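Long-range contacts in Anapc5 protein (Xenopus laevis, PDB 5BPZ), which is a subunit of the anaphase-promoting complex (APC/C) and probably forms part of the scaffold of this cell-cycle ubiquitin ligase: residues A[36-41]-A[108-113]; A[101-106]-A[148-153]; A[29-34]-A[68-73]; A[61-66]-A[127-132]. One frame throughout, in Å; residues are numbered along the deposited sequence.

Contact 1 (A[36-41]-A[108-113])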
loop_
_atom_site.group_PDB
_atom_site.type_symbol
_atom_site.label_atom_id
_atom_site.label_comp_id
_atom_site.label_asym_id
_atom_site.label_seq_id
_atom_site.Cartn_x
_atom_site.Cartn_y
_atom_site.Cartn_z
ATOM N N SER A 36 -0.492 -2.528 -0.985
ATOM C CA SER A 36 0.337 -1.670 -1.830
ATOM C C SER A 36 -0.197 -0.228 -1.866
ATOM O O SER A 36 0.581 0.724 -1.866
ATOM C CB SER A 36 0.437 -2.279 -3.221
ATOM O OG SER A 36 0.955 -3.597 -3.120
ATOM N N VAL A 37 -1.524 -0.075 -1.824
ATOM C CA VAL A 37 -2.191 1.232 -1.768
ATOM C C VAL A 37 -1.937 1.880 -0.388
ATOM O O VAL A 37 -1.640 3.073 -0.318
ATOM C CB VAL A 37 -3.687 1.146 -2.149
ATOM C CG1 VAL A 37 -4.390 2.483 -1.924
ATOM C CG2 VAL A 37 -3.840 0.709 -3.606
ATOM N N LEU A 38 -1.981 1.074 0.687
ATOM C CA LEU A 38 -1.675 1.530 2.046
ATOM C C LEU A 38 -0.226 2.006 2.115
ATOM O O LEU A 38 0.024 3.064 2.673
ATOM C CB LEU A 38 -1.937 0.424 3.091
ATOM C CG LEU A 38 -3.393 -0.008 3.295
ATOM C CD1 LEU A 38 -3.463 -1.250 4.161
ATOM C CD2 LEU A 38 -4.255 1.128 3.913
ATOM N N VAL A 39 0.717 1.246 1.504
ATOM C CA VAL A 39 2.154 1.571 1.400
ATOM C C VAL A 39 2.278 2.921 0.657
ATOM O O VAL A 39 3.015 3.802 1.103
ATOM C CB VAL A 39 2.948 0.438 0.678
ATOM C CG1 VAL A 39 4.332 0.908 0.235
ATOM C CG2 VAL A 39 3.057 -0.813 1.554
ATOM N N LEU A 40 1.535 3.078 -0.456
ATOM C CA LEU A 40 1.521 4.315 -1.219
ATOM C C LEU A 40 1.013 5.494 -0.373
ATOM O O LEU A 40 1.640 6.556 -0.380
ATOM C CB LEU A 40 0.712 4.157 -2.510
ATOM C CG LEU A 40 0.372 5.432 -3.283
ATOM C CD1 LEU A 40 1.622 6.113 -3.824
ATOM C CD2 LEU A 40 -0.590 5.134 -4.391
ATOM N N LEU A 41 -0.084 5.293 0.374
ATOM C CA LEU A 41 -0.628 6.345 1.232
ATOM C C LEU A 41 0.373 6.722 2.314
ATOM O O LEU A 41 0.599 7.907 2.545
ATOM C CB LEU A 41 -1.981 5.945 1.838
ATOM C CG LEU A 41 -3.160 5.901 0.860
ATOM C CD1 LEU A 41 -4.341 5.125 1.471
ATOM C CD2 LEU A 41 -3.587 7.309 0.439
ATOM N N GLN A 108 3.973 -5.817 11.220
ATOM C CA GLN A 108 4.628 -4.602 11.705
ATOM C C GLN A 108 4.228 -3.394 10.850
ATOM O O GLN A 108 4.126 -2.293 11.383
ATOM C CB GLN A 108 6.152 -4.777 11.726
ATOM C CG GLN A 108 6.897 -3.714 12.533
ATOM C CD GLN A 108 8.396 -3.844 12.418
ATOM O OE1 GLN A 108 8.928 -4.517 11.523
ATOM N NE2 GLN A 108 9.113 -3.187 13.318
ATOM N N PHE A 109 4.001 -3.597 9.535
ATOM C CA PHE A 109 3.552 -2.521 8.644
ATOM C C PHE A 109 2.157 -2.048 9.074
ATOM O O PHE A 109 1.911 -0.843 9.126
ATOM C CB PHE A 109 3.558 -2.943 7.155
ATOM C CG PHE A 109 2.800 -1.977 6.258
ATOM C CD1 PHE A 109 3.310 -0.712 5.981
ATOM C CD2 PHE A 109 1.544 -2.305 5.758
ATOM C CE1 PHE A 109 2.589 0.197 5.200
ATOM C CE2 PHE A 109 0.827 -1.397 4.971
ATOM C CZ PHE A 109 1.355 -0.151 4.699
ATOM N N PHE A 110 1.257 -3.005 9.370
ATOM C CA PHE A 110 -0.110 -2.737 9.813
ATOM C C PHE A 110 -0.156 -2.018 11.161
ATOM O O PHE A 110 -0.962 -1.098 11.315
ATOM C CB PHE A 110 -0.955 -4.024 9.819
ATOM C CG PHE A 110 -1.552 -4.347 8.468
ATOM C CD1 PHE A 110 -2.716 -3.722 8.036
ATOM C CD2 PHE A 110 -0.942 -5.265 7.620
ATOM C CE1 PHE A 110 -3.261 -4.009 6.781
ATOM C CE2 PHE A 110 -1.493 -5.560 6.369
ATOM C CZ PHE A 110 -2.644 -4.926 5.955
ATOM N N ASP A 111 0.729 -2.410 12.113
ATOM C CA ASP A 111 0.842 -1.801 13.448
ATOM C C ASP A 111 1.299 -0.342 13.328
ATOM O O ASP A 111 0.656 0.549 13.884
ATOM C CB ASP A 111 1.835 -2.588 14.342
ATOM C CG ASP A 111 1.432 -3.997 14.761
ATOM O OD1 ASP A 111 0.357 -4.469 14.327
ATOM O OD2 ASP A 111 2.212 -4.641 15.498
ATOM N N ASP A 112 2.403 -0.109 12.584
ATOM C CA ASP A 112 2.985 1.216 12.342
ATOM C C ASP A 112 2.034 2.147 11.590
ATOM O O ASP A 112 1.982 3.334 11.904
ATOM C CB ASP A 112 4.332 1.095 11.599
ATOM C CG ASP A 112 5.469 0.484 12.410
ATOM O OD1 ASP A 112 5.320 0.347 13.646
ATOM O OD2 ASP A 112 6.512 0.149 11.807
ATOM N N LEU A 113 1.277 1.607 10.614
ATOM C CA LEU A 113 0.297 2.349 9.814
ATOM C C LEU A 113 -0.880 2.819 10.678
ATOM O O LEU A 113 -1.363 3.938 10.486
ATOM C CB LEU A 113 -0.201 1.479 8.650
ATOM C CG LEU A 113 -1.122 2.111 7.613
ATOM C CD1 LEU A 113 -0.349 2.989 6.627
ATOM C CD2 LEU A 113 -1.855 1.052 6.861
#
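In the core of this all-helical domain, helix 32-46 packs against helix 103-114, the axes of segments 36-41 and 108-113 passing 11.4 Å apart at an angle of 43°. That separation is filled by large apolar side chains. Phe109, its CG anti to the backbone N (chi1 167°), sends its ring across toward helix 32-46 and brings CZ to 3.5 Å from Val39 N. Val39 CG2 lies over one face of this ring in a CH-pi contact, 4.0 Å from the centroid, while Leu38 CB meets the rim near the ring plane, 3.7 Å from Phe109 CZ. A flat ring suits the place because it offers face and edge to two successive residues of one helix. Leu38 spreads further: CD1 approaches Phe110 CE1 at 3.8 Å, and CD2 touches Leu113 CD2, also at 3.8 Å, the two leucines crossing at about a right angle. The Phe110 ring also stacks with Tyr141, and Arg94 and Met98 of helix 85-99 touch Phe109 as well. An alanine in place of Phe109 would remove the whole ring and would probably leave Val39 CG2 and Leu38 CB poorly packed, loosening this helix pair. With no hydrogen bond between the segments and all five touching residues buried, cohesion here probably comes from shape fit and the exclusion of water.

Contact 2 (A[101-106]-A[148-153])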
loop_
_atom_site.group_PDB
_atom_site.type_symbol
_atom_site.label_atom_id
_atom_site.label_comp_id
_atom_site.label_asym_id
_atom_site.label_seq_id
_atom_site.Cartn_x
_atom_site.Cartn_y
_atom_site.Cartn_z
ATOM N N GLY A 101 11.066 -10.403 3.326
ATOM C CA GLY A 101 11.222 -10.515 4.771
ATOM C C GLY A 101 10.539 -11.750 5.326
ATOM O O GLY A 101 10.757 -12.861 4.832
ATOM N N GLU A 102 9.698 -11.555 6.356
ATOM C CA GLU A 102 8.928 -12.609 7.033
ATOM C C GLU A 102 7.505 -12.105 7.305
ATOM O O GLU A 102 7.240 -10.923 7.087
ATOM C CB GLU A 102 9.613 -13.031 8.349
ATOM C CG GLU A 102 10.912 -13.798 8.174
ATOM C CD GLU A 102 10.764 -15.283 7.904
ATOM O OE1 GLU A 102 10.493 -15.658 6.739
ATOM O OE2 GLU A 102 10.959 -16.077 8.853
ATOM N N LEU A 103 6.592 -12.989 7.778
ATOM C CA LEU A 103 5.203 -12.634 8.093
ATOM C C LEU A 103 5.136 -11.434 9.042
ATOM O O LEU A 103 4.331 -10.538 8.808
ATOM C CB LEU A 103 4.416 -13.845 8.646
ATOM C CG LEU A 103 3.045 -13.584 9.318
ATOM C CD1 LEU A 103 2.020 -12.998 8.335
ATOM C CD2 LEU A 103 2.501 -14.842 9.946
ATOM N N LYS A 104 6.026 -11.395 10.065
ATOM C CA LYS A 104 6.137 -10.307 11.051
ATOM C C LYS A 104 6.289 -8.915 10.415
ATOM O O LYS A 104 5.799 -7.940 10.980
ATOM C CB LYS A 104 7.270 -10.573 12.069
ATOM C CG LYS A 104 8.673 -10.710 11.468
ATOM C CD LYS A 104 9.752 -10.805 12.538
ATOM C CE LYS A 104 11.139 -10.936 11.952
ATOM N NZ LYS A 104 11.660 -9.637 11.445
ATOM N N ASP A 105 6.955 -8.836 9.241
ATOM C CA ASP A 105 7.187 -7.587 8.515
ATOM C C ASP A 105 5.901 -6.985 7.963
ATOM O O ASP A 105 5.780 -5.761 7.921
ATOM C CB ASP A 105 8.261 -7.764 7.433
ATOM C CG ASP A 105 9.629 -8.076 8.013
ATOM O OD1 ASP A 105 10.128 -7.269 8.833
ATOM O OD2 ASP A 105 10.194 -9.130 7.663
ATOM N N MET A 106 4.927 -7.844 7.581
ATOM C CA MET A 106 3.614 -7.409 7.108
ATOM C C MET A 106 2.789 -6.931 8.309
ATOM O O MET A 106 2.166 -5.879 8.226
ATOM C CB MET A 106 2.894 -8.534 6.340
ATOM C CG MET A 106 1.622 -8.067 5.633
ATOM S SD MET A 106 0.619 -9.376 4.886
ATOM C CE MET A 106 0.057 -10.271 6.396
ATOM N N GLN A 148 -5.997 -16.948 7.432
ATOM C CA GLN A 148 -6.264 -15.884 6.469
ATOM C C GLN A 148 -5.118 -14.865 6.382
ATOM O O GLN A 148 -4.801 -14.410 5.275
ATOM C CB GLN A 148 -7.612 -15.212 6.762
ATOM C CG GLN A 148 -8.832 -16.093 6.479
ATOM C CD GLN A 148 -10.139 -15.339 6.608
ATOM O OE1 GLN A 148 -10.511 -14.851 7.679
ATOM N NE2 GLN A 148 -10.882 -15.247 5.515
ATOM N N VAL A 149 -4.472 -14.545 7.534
ATOM C CA VAL A 149 -3.324 -13.623 7.602
ATOM C C VAL A 149 -2.095 -14.253 6.943
ATOM O O VAL A 149 -1.398 -13.575 6.180
ATOM C CB VAL A 149 -3.062 -13.094 9.042
ATOM C CG1 VAL A 149 -1.594 -12.738 9.279
ATOM C CG2 VAL A 149 -3.940 -11.892 9.339
ATOM N N TYR A 150 -1.848 -15.553 7.217
ATOM C CA TYR A 150 -0.730 -16.296 6.629
ATOM C C TYR A 150 -0.908 -16.383 5.108
ATOM O O TYR A 150 0.046 -16.120 4.374
ATOM C CB TYR A 150 -0.575 -17.692 7.263
ATOM C CG TYR A 150 0.726 -18.375 6.886
ATOM C CD1 TYR A 150 1.897 -18.129 7.597
ATOM C CD2 TYR A 150 0.795 -19.236 5.793
ATOM C CE1 TYR A 150 3.103 -18.734 7.241
ATOM C CE2 TYR A 150 1.996 -19.844 5.424
ATOM C CZ TYR A 150 3.148 -19.593 6.154
ATOM O OH TYR A 150 4.334 -20.194 5.804
ATOM N N LYS A 151 -2.141 -16.699 4.639
ATOM C CA LYS A 151 -2.466 -16.777 3.206
ATOM C C LYS A 151 -2.398 -15.392 2.547
ATOM O O LYS A 151 -2.168 -15.304 1.340
ATOM C CB LYS A 151 -3.838 -17.451 2.947
ATOM C CG LYS A 151 -4.002 -18.880 3.485
ATOM C CD LYS A 151 -3.111 -19.910 2.800
ATOM C CE LYS A 151 -3.048 -21.196 3.587
ATOM N NZ LYS A 151 -2.043 -22.134 3.023
ATOM N N LEU A 152 -2.552 -14.312 3.345
ATOM C CA LEU A 152 -2.434 -12.942 2.846
ATOM C C LEU A 152 -0.964 -12.599 2.586
ATOM O O LEU A 152 -0.650 -12.009 1.547
ATOM C CB LEU A 152 -3.087 -11.932 3.804
ATOM C CG LEU A 152 -2.969 -10.444 3.440
ATOM C CD1 LEU A 152 -3.664 -10.127 2.108
ATOM C CD2 LEU A 152 -3.477 -9.574 4.572
ATOM N N TYR A 153 -0.070 -12.991 3.511
ATOM C CA TYR A 153 1.364 -12.758 3.365
ATOM C C TYR A 153 1.957 -13.549 2.197
ATOM O O TYR A 153 2.799 -13.006 1.483
ATOM C CB TYR A 153 2.131 -13.022 4.678
ATOM C CG TYR A 153 3.617 -12.759 4.547
ATOM C CD1 TYR A 153 4.101 -11.467 4.344
ATOM C CD2 TYR A 153 4.533 -13.809 4.536
ATOM C CE1 TYR A 153 5.460 -11.224 4.164
ATOM C CE2 TYR A 153 5.896 -13.577 4.356
ATOM C CZ TYR A 153 6.353 -12.284 4.158
ATOM O OH TYR A 153 7.689 -12.044 3.971
#
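A piece of main chain lies flat on an aromatic ring: Leu103 CA sits over the centre of the Tyr153 ring, 3.8 Å from its centroid and only 8° off the normal, a CH-pi contact made by the backbone itself. Leu103 N shares that face, 3.5 Å from Tyr153 CE2. The phenol reaches under the turn because CG is anti to the backbone N (chi1 -179°), and its OH, which passes close to Glu102 N without bonding it, is hydrogen-bonded to Met98 O. Tyrosine thus pairs a broad apolar face with a polar tip. The contact joins the opening turn of helix 103-114 to helix 146-164. That turn is secured by Glu102 N, which donates to Asp105 OD2 at 2.8 Å, the carboxylate accepting on that oxygen's anti lone pair; a side chain on Gly101 would collide with the same oxygen. Met106, sliding past Tyr153 in the opposite direction, places SD at the ring edge, 5.4 Å from the centroid, as a Met-aromatic contact. Its chain then bends at chi3 (67°), bringing CE to 3.6 Å from Val149 O, a fit that suits a flexible thioether. Leu103 CD1 packs 3.7 Å from both Tyr153 CB and Val149 CG1.

Contact 3 (A[29-34]-A[68-73]). With EDO (1,2-ethanediol), chain B.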
loop_
_atom_site.group_PDB
_atom_site.type_symbol
_atom_site.label_atom_id
_atom_site.label_comp_id
_atom_site.label_asym_id
_atom_site.label_seq_id
_atom_site.Cartn_x
_atom_site.Cartn_y
_atom_site.Cartn_z
ATOM N N TRP A 29 -11.245 -9.440 1.904
ATOM C CA TRP A 29 -11.325 -8.107 1.304
ATOM C C TRP A 29 -9.951 -7.418 1.215
ATOM O O TRP A 29 -9.703 -6.670 0.267
ATOM C CB TRP A 29 -12.361 -7.231 2.035
ATOM C CG TRP A 29 -12.700 -5.935 1.349
ATOM C CD1 TRP A 29 -12.678 -5.682 0.007
ATOM C CD2 TRP A 29 -13.210 -4.750 1.970
ATOM N NE1 TRP A 29 -13.071 -4.386 -0.237
ATOM C CE2 TRP A 29 -13.414 -3.795 0.948
ATOM C CE3 TRP A 29 -13.497 -4.391 3.300
ATOM C CZ2 TRP A 29 -13.894 -2.506 1.212
ATOM C CZ3 TRP A 29 -13.966 -3.111 3.561
ATOM C CH2 TRP A 29 -14.162 -2.186 2.526
ATOM N N VAL A 30 -9.065 -7.683 2.191
ATOM C CA VAL A 30 -7.701 -7.153 2.220
ATOM C C VAL A 30 -6.884 -8.017 1.257
ATOM O O VAL A 30 -6.806 -9.229 1.447
ATOM C CB VAL A 30 -7.090 -7.148 3.651
ATOM C CG1 VAL A 30 -5.657 -6.618 3.636
ATOM C CG2 VAL A 30 -7.943 -6.335 4.617
ATOM N N THR A 31 -6.317 -7.401 0.209
ATOM C CA THR A 31 -5.516 -8.100 -0.799
ATOM C C THR A 31 -4.118 -7.459 -0.931
ATOM O O THR A 31 -3.949 -6.320 -0.489
ATOM C CB THR A 31 -6.238 -8.088 -2.165
ATOM O OG1 THR A 31 -6.507 -6.742 -2.550
ATOM C CG2 THR A 31 -7.515 -8.928 -2.189
ATOM N N PRO A 32 -3.122 -8.135 -1.581
ATOM C CA PRO A 32 -1.801 -7.494 -1.780
ATOM C C PRO A 32 -1.845 -6.142 -2.516
ATOM O O PRO A 32 -1.007 -5.283 -2.239
ATOM C CB PRO A 32 -1.000 -8.538 -2.560
ATOM C CG PRO A 32 -1.711 -9.823 -2.367
ATOM C CD PRO A 32 -3.150 -9.499 -2.158
ATOM N N TYR A 33 -2.831 -5.929 -3.418
ATOM C CA TYR A 33 -3.005 -4.638 -4.097
ATOM C C TYR A 33 -3.389 -3.552 -3.071
ATOM O O TYR A 33 -2.849 -2.440 -3.118
ATOM C CB TYR A 33 -4.081 -4.715 -5.205
ATOM C CG TYR A 33 -4.529 -3.349 -5.679
ATOM C CD1 TYR A 33 -3.725 -2.584 -6.521
ATOM C CD2 TYR A 33 -5.727 -2.794 -5.238
ATOM C CE1 TYR A 33 -4.109 -1.309 -6.922
ATOM C CE2 TYR A 33 -6.118 -1.512 -5.630
ATOM C CZ TYR A 33 -5.312 -0.781 -6.485
ATOM O OH TYR A 33 -5.681 0.479 -6.879
ATOM N N LYS A 34 -4.344 -3.879 -2.169
ATOM C CA LYS A 34 -4.842 -2.969 -1.128
ATOM C C LYS A 34 -3.714 -2.586 -0.169
ATOM O O LYS A 34 -3.644 -1.431 0.232
ATOM C CB LYS A 34 -6.022 -3.588 -0.356
ATOM C CG LYS A 34 -7.271 -3.846 -1.198
ATOM C CD LYS A 34 -8.283 -2.714 -1.134
ATOM C CE LYS A 34 -9.705 -3.194 -1.330
ATOM N NZ LYS A 34 -9.960 -3.683 -2.711
ATOM N N GLY A 68 -11.206 1.837 -6.987
ATOM C CA GLY A 68 -11.172 0.950 -8.144
ATOM C C GLY A 68 -10.908 -0.520 -7.876
ATOM O O GLY A 68 -10.748 -0.930 -6.720
ATOM N N PRO A 69 -10.861 -1.348 -8.947
ATOM C CA PRO A 69 -10.579 -2.781 -8.746
ATOM C C PRO A 69 -9.084 -3.046 -8.585
ATOM O O PRO A 69 -8.272 -2.153 -8.824
ATOM C CB PRO A 69 -11.155 -3.446 -10.000
ATOM C CG PRO A 69 -11.259 -2.361 -11.025
ATOM C CD PRO A 69 -11.007 -1.019 -10.380
ATOM N N ASP A 70 -8.724 -4.271 -8.160
ATOM C CA ASP A 70 -7.333 -4.683 -7.967
ATOM C C ASP A 70 -6.600 -4.717 -9.296
ATOM O O ASP A 70 -7.191 -5.045 -10.323
ATOM C CB ASP A 70 -7.262 -6.078 -7.309
ATOM C CG ASP A 70 -7.493 -6.119 -5.803
ATOM O OD1 ASP A 70 -8.129 -5.179 -5.265
ATOM O OD2 ASP A 70 -7.062 -7.097 -5.169
ATOM N N MET A 71 -5.321 -4.354 -9.274
ATOM C CA MET A 71 -4.463 -4.394 -10.457
ATOM C C MET A 71 -3.114 -4.980 -10.038
ATOM O O MET A 71 -2.849 -5.082 -8.847
ATOM C CB MET A 71 -4.310 -2.984 -11.082
ATOM C CG MET A 71 -3.483 -2.028 -10.235
ATOM S SD MET A 71 -3.399 -0.326 -10.838
ATOM C CE MET A 71 -5.126 0.092 -10.944
ATOM N N THR A 72 -2.270 -5.360 -11.004
ATOM C CA THR A 72 -0.938 -5.904 -10.722
ATOM C C THR A 72 -0.044 -4.810 -10.091
ATOM O O THR A 72 -0.303 -3.614 -10.274
ATOM C CB THR A 72 -0.293 -6.411 -12.028
ATOM O OG1 THR A 72 -0.031 -5.304 -12.880
ATOM C CG2 THR A 72 -1.122 -7.482 -12.744
ATOM N N LEU A 73 1.030 -5.220 -9.389
ATOM C CA LEU A 73 1.982 -4.271 -8.822
ATOM C C LEU A 73 2.627 -3.406 -9.955
ATOM O O LEU A 73 2.825 -2.213 -9.771
ATOM C CB LEU A 73 3.075 -5.008 -8.023
ATOM C CG LEU A 73 4.121 -4.132 -7.310
ATOM C CD1 LEU A 73 3.473 -3.126 -6.379
ATOM C CD2 LEU A 73 5.111 -4.989 -6.548
HETATM C C1 EDO B . 2.209 -8.318 -10.274
HETATM O O1 EDO B . 1.786 -7.930 -8.993
HETATM C C2 EDO B . 2.989 -7.216 -10.985
HETATM O O2 EDO B . 3.264 -7.603 -12.302
HETATM O O HOH W 1 -4.118 -8.031 -5.073
HETATM O O HOH W 2 -7.821 0.482 -8.700
#
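The Tyr33 ring lies flat beneath the extended backbone of 69-71, with Asp70 CA and Met71 N over one face. Asp70 CA stands 4.0 Å from the ring centroid in a CH-pi contact, toward the rim rather than the middle. The Asp70 carboxylate is turned 45° from the ring plane and divides its oxygens. Asp70 OD2 meets Thr31 tip to tip, accepting a 2.7 Å hydrogen bond from Thr31 OG1 on its syn lone pair, and it also takes a bond from a water that accepts from Tyr33 N. A short acidic side chain therefore suits a place facing the first turn of helix 32-46, whose positive end would probably favour its charge. OD1 faces Lys34, whose chain bends at chi2 and chi4 to make a salt bridge, Lys34 NZ 3.5 Å from Asp70 OD1, though the hydrogen bond within it is weak. Met71 crosses the ring obliquely, CG only 3.4 Å from Tyr33 CE1 and SD in a Met-aromatic contact. The phenol OH bonds to Leu65 O, and a second water links it to Pro69 O. A leucine in place of Tyr33 would lose the flat face and the hydroxyl, and would probably leave the 69-71 backbone less firmly seated. At the far end Thr72 caps helix 73-83 through Lys75 N, while Leu73 N donates to O1 of an ethanediol, probably from the crystallisation liquor, at 2.8 Å. The 52-67/73-83 connection is thus tied to the start of helix 32-46, with Tyr159 of helix 146-164 touching Tyr33 and bonding to Met71 O.

Contact 4 (A[61-66]-A[127-132])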
loop_
_atom_site.group_PDB
_atom_site.type_symbol
_atom_site.label_atom_id
_atom_site.label_comp_id
_atom_site.label_asym_id
_atom_site.label_seq_id
_atom_site.Cartn_x
_atom_site.Cartn_y
_atom_site.Cartn_z
ATOM N N GLN A 61 -5.788 13.225 -6.328
ATOM C CA GLN A 61 -5.450 12.569 -7.590
ATOM C C GLN A 61 -5.411 11.034 -7.455
ATOM O O GLN A 61 -5.725 10.327 -8.414
ATOM C CB GLN A 61 -4.106 13.128 -8.112
ATOM C CG GLN A 61 -3.729 12.718 -9.538
ATOM C CD GLN A 61 -2.649 13.586 -10.143
ATOM O OE1 GLN A 61 -1.612 13.865 -9.531
ATOM N NE2 GLN A 61 -2.862 14.019 -11.379
ATOM N N ILE A 62 -5.071 10.538 -6.250
ATOM C CA ILE A 62 -4.907 9.119 -5.928
ATOM C C ILE A 62 -6.228 8.394 -5.599
ATOM O O ILE A 62 -6.263 7.167 -5.717
ATOM C CB ILE A 62 -3.829 8.999 -4.793
ATOM C CG1 ILE A 62 -2.545 8.329 -5.317
ATOM C CG2 ILE A 62 -4.323 8.352 -3.485
ATOM C CD1 ILE A 62 -1.809 9.117 -6.435
ATOM N N LEU A 63 -7.307 9.133 -5.254
ATOM C CA LEU A 63 -8.613 8.574 -4.863
ATOM C C LEU A 63 -9.144 7.407 -5.749
ATOM O O LEU A 63 -9.576 6.425 -5.139
ATOM C CB LEU A 63 -9.694 9.659 -4.703
ATOM C CG LEU A 63 -9.504 10.638 -3.526
ATOM C CD1 LEU A 63 -10.734 11.492 -3.329
ATOM C CD2 LEU A 63 -9.156 9.910 -2.217
ATOM N N PRO A 64 -9.089 7.415 -7.119
ATOM C CA PRO A 64 -9.574 6.239 -7.886
ATOM C C PRO A 64 -8.889 4.895 -7.580
ATOM O O PRO A 64 -9.479 3.856 -7.852
ATOM C CB PRO A 64 -9.346 6.653 -9.345
ATOM C CG PRO A 64 -9.318 8.141 -9.317
ATOM C CD PRO A 64 -8.629 8.476 -8.041
ATOM N N LEU A 65 -7.657 4.911 -7.032
ATOM C CA LEU A 65 -6.904 3.711 -6.654
ATOM C C LEU A 65 -7.518 3.024 -5.420
ATOM O O LEU A 65 -7.423 1.805 -5.279
ATOM C CB LEU A 65 -5.431 4.040 -6.378
ATOM C CG LEU A 65 -4.576 4.491 -7.571
ATOM C CD1 LEU A 65 -3.171 4.866 -7.118
ATOM C CD2 LEU A 65 -4.503 3.411 -8.670
ATOM N N LEU A 66 -8.138 3.821 -4.538
ATOM C CA LEU A 66 -8.767 3.381 -3.298
ATOM C C LEU A 66 -10.155 2.811 -3.578
ATOM O O LEU A 66 -10.623 1.922 -2.867
ATOM C CB LEU A 66 -8.890 4.589 -2.350
ATOM C CG LEU A 66 -7.697 4.944 -1.450
ATOM C CD1 LEU A 66 -6.487 5.446 -2.244
ATOM C CD2 LEU A 66 -8.084 6.032 -0.490
ATOM N N THR A 127 -14.105 10.986 8.093
ATOM C CA THR A 127 -15.152 11.071 7.064
ATOM C C THR A 127 -14.546 10.963 5.656
ATOM O O THR A 127 -15.271 10.682 4.694
ATOM C CB THR A 127 -15.990 12.360 7.229
ATOM O OG1 THR A 127 -15.138 13.504 7.160
ATOM C CG2 THR A 127 -16.797 12.380 8.521
ATOM N N SER A 128 -13.211 11.186 5.548
ATOM C CA SER A 128 -12.409 11.156 4.315
ATOM C C SER A 128 -12.436 9.808 3.617
ATOM O O SER A 128 -12.646 8.788 4.267
ATOM C CB SER A 128 -10.960 11.521 4.621
ATOM O OG SER A 128 -10.853 12.887 4.984
ATOM N N VAL A 129 -12.197 9.806 2.295
ATOM C CA VAL A 129 -12.126 8.585 1.489
ATOM C C VAL A 129 -10.883 7.794 1.952
ATOM O O VAL A 129 -10.968 6.573 2.127
ATOM C CB VAL A 129 -12.131 8.876 -0.039
ATOM C CG1 VAL A 129 -12.063 7.588 -0.855
ATOM C CG2 VAL A 129 -13.354 9.692 -0.444
ATOM N N VAL A 130 -9.757 8.514 2.217
ATOM C CA VAL A 130 -8.493 7.945 2.715
ATOM C C VAL A 130 -8.718 7.414 4.131
ATOM O O VAL A 130 -8.367 6.271 4.408
ATOM C CB VAL A 130 -7.299 8.946 2.630
ATOM C CG1 VAL A 130 -6.058 8.410 3.345
ATOM C CG2 VAL A 130 -6.971 9.287 1.181
ATOM N N GLY A 131 -9.339 8.235 4.979
ATOM C CA GLY A 131 -9.678 7.911 6.362
ATOM C C GLY A 131 -10.536 6.673 6.491
ATOM O O GLY A 131 -10.223 5.791 7.293
ATOM N N LEU A 132 -11.594 6.578 5.665
ATOM C CA LEU A 132 -12.493 5.422 5.629
ATOM C C LEU A 132 -11.775 4.193 5.095
ATOM O O LEU A 132 -11.998 3.095 5.609
ATOM C CB LEU A 132 -13.770 5.705 4.825
ATOM C CG LEU A 132 -14.829 6.527 5.546
ATOM C CD1 LEU A 132 -15.705 7.274 4.560
ATOM C CD2 LEU A 132 -15.672 5.660 6.482
#
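Ser128 O is held by one backbone bond, from Leu132 N at 2.8 Å, the first-turn bond of helix 129-142; no hydrogen bond passes between the two segments. What joins them is a patch of four aliphatic side chains. Leu63 keeps CG anti to the carbonyl carbon (chi1 -68°), which swings its end toward the other helix, and CD2 rests 3.8 Å from Val129 CB. Leu63 CD2 also lies 4.1 Å from Val130 CG2. Leu66 comes in one turn later along its helix and drives a single branch, CD2, against Val130, 3.8 Å from both its CA and its CG2. Here, at the surface of the helical domain, the C-terminal part of helix 52-67 meets the opening turn of helix 129-142. The first of these is kinked: Pro64 has no N-H to give, Leu65 N bonds only as far back as Ile62 O, and Leu66 N to Leu63 O at 3.0 Å. Leucines three positions apart present neighbouring methyls on one side of this turn. The beta-branched valines opposite are short and broad, so the long leucine ends can lie close to the helix backbone, with Leu66 CD2 3.9 Å from Val129 O. Val37 of helix 32-46 packs against Leu66 as well.

In the fold
From the N terminus, 29-34 and 36-41 open contacts 3 and 1 on helix 32-46. Contact 4 opens at 61-66, just before contact 3 closes the shortest loop at 68-73. Contact 2 opens at 101-106, immediately ahead of 108-113, where contact 1 closes; contact 4 closes at 127-132 and contact 2 at 148-153. None nests: every pair crosses except contacts 3 and 2, which follow in series. Together they bind helix 32-46 to helix 103-114 and to the 68-73 connection, helix 52-67 to 129-142, and helix 103-114 to 146-164. Central contact 1 touches contact 4 through Val37 on Leu66 and contact 3 through Ser36 on Leu73; Tyr33 OH bonding to Leu65 O joins contacts 3 and 4, and Leu152 on Val30 contacts 2 and 3.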